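Local coordinates for protein alpha-glucosidase ([Eubacterium] rectale, PDB 6PNR) that probably hydrolyses alpha-glycosidic linkages of sulfoquinovose, the sulfonated sugar of sulfolipids, as a family 31 glycoside hydrolase, at residues Lys504-Met515 with Asp537-Leu547. Sequence-based numbering, arbitrary orientation.
Sequences KELFLRWAEMAM and DEDTMERLARL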
loop_
_atom_site.group_PDB
_atom_site.type_symbol
_atom_site.label_atom_id
_atom_site.label_comp_id
_atom_site.label_asym_id
_atom_site.label_seq_id
_atom_site.Cartn_x
_atom_site.Cartn_y
_atom_site.Cartn_z
ATOM N N LYS A 504 30.312 -9.111 12.705
ATOM C CA LYS A 504 31.430 -9.911 12.217
ATOM C C LYS A 504 30.945 -11.117 11.425
ATOM O O LYS A 504 31.453 -11.406 10.331
ATOM C CB LYS A 504 32.295 -10.370 13.397
ATOM C CG LYS A 504 33.347 -11.435 13.041
ATOM C CD LYS A 504 34.159 -11.832 14.298
ATOM C CE LYS A 504 35.099 -12.998 14.022
ATOM N NZ LYS A 504 36.157 -13.130 15.085
ATOM N N GLU A 505 29.967 -11.845 11.967
ATOM C CA GLU A 505 29.508 -13.053 11.293
ATOM C C GLU A 505 28.959 -12.728 9.908
ATOM O O GLU A 505 29.201 -13.464 8.941
ATOM C CB GLU A 505 28.443 -13.758 12.144
ATOM C CG GLU A 505 27.945 -15.081 11.540
ATOM C CD GLU A 505 26.632 -15.556 12.148
ATOM O OE1 GLU A 505 25.982 -14.757 12.855
ATOM O OE2 GLU A 505 26.239 -16.717 11.897
ATOM N N LEU A 506 28.215 -11.629 9.799
ATOM C CA LEU A 506 27.684 -11.212 8.501
ATOM C C LEU A 506 28.801 -10.904 7.514
ATOM O O LEU A 506 28.748 -11.321 6.352
ATOM C CB LEU A 506 26.785 -9.991 8.661
ATOM C CG LEU A 506 26.336 -9.541 7.263
ATOM C CD1 LEU A 506 25.325 -10.542 6.679
ATOM C CD2 LEU A 506 25.818 -8.153 7.279
ATOM N N PHE A 507 29.812 -10.150 7.947
ATOM C CA PHE A 507 30.909 -9.850 7.040
ATOM C C PHE A 507 31.557 -11.131 6.542
ATOM O O PHE A 507 31.847 -11.262 5.344
ATOM C CB PHE A 507 31.954 -8.950 7.713
ATOM C CG PHE A 507 33.162 -8.698 6.847
ATOM C CD1 PHE A 507 34.213 -9.615 6.808
ATOM C CD2 PHE A 507 33.230 -7.577 6.039
ATOM C CE1 PHE A 507 35.314 -9.412 5.979
ATOM C CE2 PHE A 507 34.328 -7.364 5.210
ATOM C CZ PHE A 507 35.371 -8.286 5.183
ATOM N N LEU A 508 31.791 -12.089 7.447
ATOM C CA LEU A 508 32.499 -13.305 7.063
ATOM C C LEU A 508 31.651 -14.195 6.156
ATOM O O LEU A 508 32.170 -14.762 5.188
ATOM C CB LEU A 508 32.946 -14.067 8.311
ATOM C CG LEU A 508 34.088 -13.375 9.063
ATOM C CD1 LEU A 508 34.305 -14.042 10.408
ATOM C CD2 LEU A 508 35.361 -13.389 8.225
ATOM N N ARG A 509 30.355 -14.344 6.456
ATOM C CA ARG A 509 29.471 -15.090 5.558
ATOM C C ARG A 509 29.403 -14.437 4.183
ATOM O O ARG A 509 29.315 -15.135 3.167
ATOM C CB ARG A 509 28.056 -15.202 6.141
ATOM C CG ARG A 509 27.899 -16.228 7.260
ATOM C CD ARG A 509 28.239 -17.651 6.777
ATOM N NE ARG A 509 27.914 -18.614 7.827
ATOM C CZ ARG A 509 28.331 -19.875 7.873
ATOM N NH1 ARG A 509 29.113 -20.366 6.920
ATOM N NH2 ARG A 509 27.960 -20.647 8.892
ATOM N N TRP A 510 29.399 -13.098 4.129
ATOM C CA TRP A 510 29.385 -12.424 2.831
ATOM C C TRP A 510 30.692 -12.644 2.077
ATOM O O TRP A 510 30.685 -12.857 0.859
ATOM C CB TRP A 510 29.126 -10.925 3.018
ATOM C CG TRP A 510 28.249 -10.266 1.944
ATOM C CD1 TRP A 510 28.481 -10.212 0.597
ATOM C CD2 TRP A 510 27.039 -9.523 2.174
ATOM N NE1 TRP A 510 27.470 -9.500 -0.030
ATOM C CE2 TRP A 510 26.581 -9.062 0.920
ATOM C CE3 TRP A 510 26.285 -9.227 3.322
ATOM C CZ2 TRP A 510 25.403 -8.326 0.779
ATOM C CZ3 TRP A 510 25.115 -8.490 3.182
ATOM C CH2 TRP A 510 24.688 -8.046 1.916
ATOM N N ALA A 511 31.826 -12.589 2.777
ATOM C CA ALA A 511 33.107 -12.760 2.099
ATOM C C ALA A 511 33.267 -14.177 1.534
ATOM O O ALA A 511 33.867 -14.360 0.465
ATOM C CB ALA A 511 34.243 -12.414 3.056
ATOM N N GLU A 512 32.737 -15.189 2.228
ATOM C CA GLU A 512 32.903 -16.567 1.765
ATOM C C GLU A 512 32.004 -16.885 0.573
ATOM O O GLU A 512 32.255 -17.873 -0.134
ATOM C CB GLU A 512 32.652 -17.560 2.914
ATOM C CG GLU A 512 31.192 -17.881 3.210
ATOM C CD GLU A 512 31.009 -18.705 4.490
ATOM O OE1 GLU A 512 31.744 -18.466 5.473
ATOM O OE2 GLU A 512 30.127 -19.590 4.514
ATOM N N MET A 513 30.979 -16.068 0.327
ATOM C CA MET A 513 30.260 -16.115 -0.944
ATOM C C MET A 513 31.021 -15.363 -2.025
ATOM O O MET A 513 31.171 -15.860 -3.154
ATOM C CB MET A 513 28.857 -15.517 -0.787
ATOM C CG MET A 513 28.192 -15.166 -2.123
ATOM S SD MET A 513 26.478 -14.613 -1.993
ATOM C CE MET A 513 26.717 -12.949 -1.351
ATOM N N ALA A 514 31.530 -14.175 -1.676
ATOM C CA ALA A 514 32.168 -13.297 -2.648
ATOM C C ALA A 514 33.398 -13.934 -3.285
ATOM O O ALA A 514 33.736 -13.604 -4.431
ATOM C CB ALA A 514 32.546 -11.973 -1.978
ATOM N N MET A 515 34.085 -14.841 -2.576
ATOM C CA MET A 515 35.244 -15.469 -3.198
ATOM C C MET A 515 34.858 -16.386 -4.349
ATOM O O MET A 515 35.733 -16.756 -5.130
ATOM C CB MET A 515 36.083 -16.237 -2.168
ATOM C CG MET A 515 35.384 -17.408 -1.502
ATOM S SD MET A 515 36.437 -18.102 -0.195
ATOM C CE MET A 515 35.498 -19.547 0.301
ATOM N N ASP A 537 39.152 -6.513 13.761
ATOM C CA ASP A 537 39.190 -7.785 14.472
ATOM C C ASP A 537 40.302 -8.651 13.900
ATOM O O ASP A 537 40.273 -8.961 12.707
ATOM C CB ASP A 537 37.844 -8.503 14.339
ATOM C CG ASP A 537 37.780 -9.788 15.150
ATOM O OD1 ASP A 537 37.776 -9.696 16.400
ATOM O OD2 ASP A 537 37.699 -10.878 14.543
ATOM N N GLU A 538 41.260 -9.069 14.744
ATOM C CA GLU A 538 42.395 -9.833 14.220
ATOM C C GLU A 538 41.949 -11.182 13.664
ATOM O O GLU A 538 42.431 -11.608 12.611
ATOM C CB GLU A 538 43.465 -10.030 15.301
ATOM C CG GLU A 538 44.169 -8.749 15.729
ATOM C CD GLU A 538 44.874 -8.044 14.581
ATOM O OE1 GLU A 538 45.479 -8.739 13.738
ATOM O OE2 GLU A 538 44.837 -6.793 14.523
ATOM N N ASP A 539 41.029 -11.868 14.356
ATOM C CA ASP A 539 40.547 -13.159 13.873
ATOM C C ASP A 539 39.900 -13.020 12.499
ATOM O O ASP A 539 40.078 -13.885 11.627
ATOM C CB ASP A 539 39.562 -13.770 14.877
ATOM C CG ASP A 539 39.000 -15.115 14.417
ATOM O OD1 ASP A 539 39.780 -16.085 14.324
ATOM O OD2 ASP A 539 37.778 -15.204 14.148
ATOM N N THR A 540 39.175 -11.923 12.279
ATOM C CA THR A 540 38.557 -11.682 10.978
ATOM C C THR A 540 39.606 -11.469 9.897
ATOM O O THR A 540 39.462 -11.979 8.778
ATOM C CB THR A 540 37.614 -10.476 11.052
ATOM O OG1 THR A 540 36.610 -10.712 12.048
ATOM C CG2 THR A 540 36.912 -10.259 9.715
ATOM N N MET A 541 40.674 -10.728 10.204
ATOM C CA MET A 541 41.703 -10.508 9.197
ATOM C C MET A 541 42.430 -11.807 8.854
ATOM O O MET A 541 42.783 -12.042 7.690
ATOM C CB MET A 541 42.680 -9.431 9.667
ATOM C CG MET A 541 42.060 -8.058 9.606
ATOM S SD MET A 541 43.181 -6.712 9.960
ATOM C CE MET A 541 43.155 -6.765 11.739
ATOM N N GLU A 542 42.636 -12.675 9.843
ATOM C CA GLU A 542 43.243 -13.971 9.561
ATOM C C GLU A 542 42.324 -14.829 8.702
ATOM O O GLU A 542 42.782 -15.491 7.759
ATOM C CB GLU A 542 43.584 -14.681 10.871
ATOM C CG GLU A 542 44.624 -13.941 11.709
ATOM C CD GLU A 542 44.624 -14.382 13.175
ATOM O OE1 GLU A 542 44.104 -15.487 13.462
ATOM O OE2 GLU A 542 45.133 -13.617 14.036
ATOM N N ARG A 543 41.022 -14.820 9.007
ATOM C CA ARG A 543 40.050 -15.553 8.199
ATOM C C ARG A 543 39.960 -14.990 6.786
ATOM O O ARG A 543 39.887 -15.745 5.813
ATOM C CB ARG A 543 38.675 -15.506 8.870
ATOM C CG ARG A 543 38.530 -16.410 10.084
ATOM C CD ARG A 543 37.216 -16.098 10.792
ATOM N NE ARG A 543 36.954 -16.992 11.914
ATOM C CZ ARG A 543 36.379 -18.181 11.782
ATOM N NH1 ARG A 543 36.018 -18.611 10.577
ATOM N NH2 ARG A 543 36.164 -18.936 12.850
ATOM N N LEU A 544 39.914 -13.662 6.659
ATOM C CA LEU A 544 39.792 -13.045 5.346
ATOM C C LEU A 544 41.010 -13.364 4.478
ATOM O O LEU A 544 40.882 -13.578 3.265
ATOM C CB LEU A 544 39.602 -11.533 5.513
ATOM C CG LEU A 544 39.379 -10.704 4.251
ATOM C CD1 LEU A 544 38.163 -11.231 3.508
ATOM C CD2 LEU A 544 39.183 -9.249 4.645
ATOM N N ALA A 545 42.200 -13.409 5.084
ATOM C CA ALA A 545 43.394 -13.817 4.345
ATOM C C ALA A 545 43.189 -15.164 3.663
ATOM O O ALA A 545 43.542 -15.341 2.490
ATOM C CB ALA A 545 44.598 -13.880 5.290
ATOM N N ARG A 546 42.614 -16.128 4.385
ATOM C CA ARG A 546 42.314 -17.425 3.790
ATOM C C ARG A 546 41.297 -17.302 2.656
ATOM O O ARG A 546 41.501 -17.852 1.564
ATOM C CB ARG A 546 41.818 -18.382 4.867
ATOM C CG ARG A 546 41.089 -19.616 4.334
ATOM C CD ARG A 546 40.734 -20.545 5.483
ATOM N NE ARG A 546 39.990 -21.717 5.059
ATOM C CZ ARG A 546 38.694 -21.726 4.778
ATOM N NH1 ARG A 546 37.971 -20.605 4.858
ATOM N NH2 ARG A 546 38.119 -22.865 4.413
ATOM N N LEU A 547 40.194 -16.576 2.892
ATOM C CA LEU A 547 39.156 -16.463 1.870
ATOM C C LEU A 547 39.695 -15.802 0.608
ATOM O O LEU A 547 39.398 -16.239 -0.511
ATOM C CB LEU A 547 37.953 -15.679 2.414
ATOM C CG LEU A 547 37.293 -16.225 3.697
ATOM C CD1 LEU A 547 36.171 -15.319 4.191
ATOM C CD2 LEU A 547 36.786 -17.656 3.533
#
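Lys504 reaches from the first turn of helix 504-514 to the N-cap of helix 538-568, joining two nearly parallel helices of the family 31 TIM-barrel domain; over residues 504-514 and 538-547 the axes approach to 10.1 Å and run 11° from parallel. With CG turned anti to the backbone N (chi1 169°) and the remaining chain extended, the lysine runs alongside Thr540, its CG, CD and CE against OG1, and sets NZ between two carboxylates. It donates to Asp537 OD2 at 2.8 Å, on the syn side and 29° out of the carboxylate plane, and to the anti lone pair of Asp539 OD2, also at 2.8 Å. Asp537 OD2 is gripped three times, since Thr540 N and Thr540 OG1 both reach its anti side, the first as the capping bond. Arg543 NE approaches Asp539 OD2 from the syn side, completing a salt-bridge network, while Arg543 NH1 donates to the carbonyl of Leu641. Cutting Lys504 back to an alanine would probably leave the two aspartates without the cation they share and sever the ionic link between the helix starts.

Beyond this polar end the interface is mostly apolar. Thr540 CG2 faces Leu508 CD2 and lies obliquely to the Phe507 ring; Leu508 CD1 packs on Arg543 CD at 3.6 Å. Leu544 CD2 meets the edge of the Phe507 ring, 4.0 Å from CZ, and Ile491 and Tyr534 also touch this phenylalanine. Farther along, with CG anti to its carbonyl carbon, Leu547 directs CD1 to Ala511 CB, at 3.7 Å, whose small methyl admits the leucine close to helix 504-514. Across the other branch runs the extended end of Met515, its CE reaching Leu547 CD2 and its SD 3.8 Å from that same methyl.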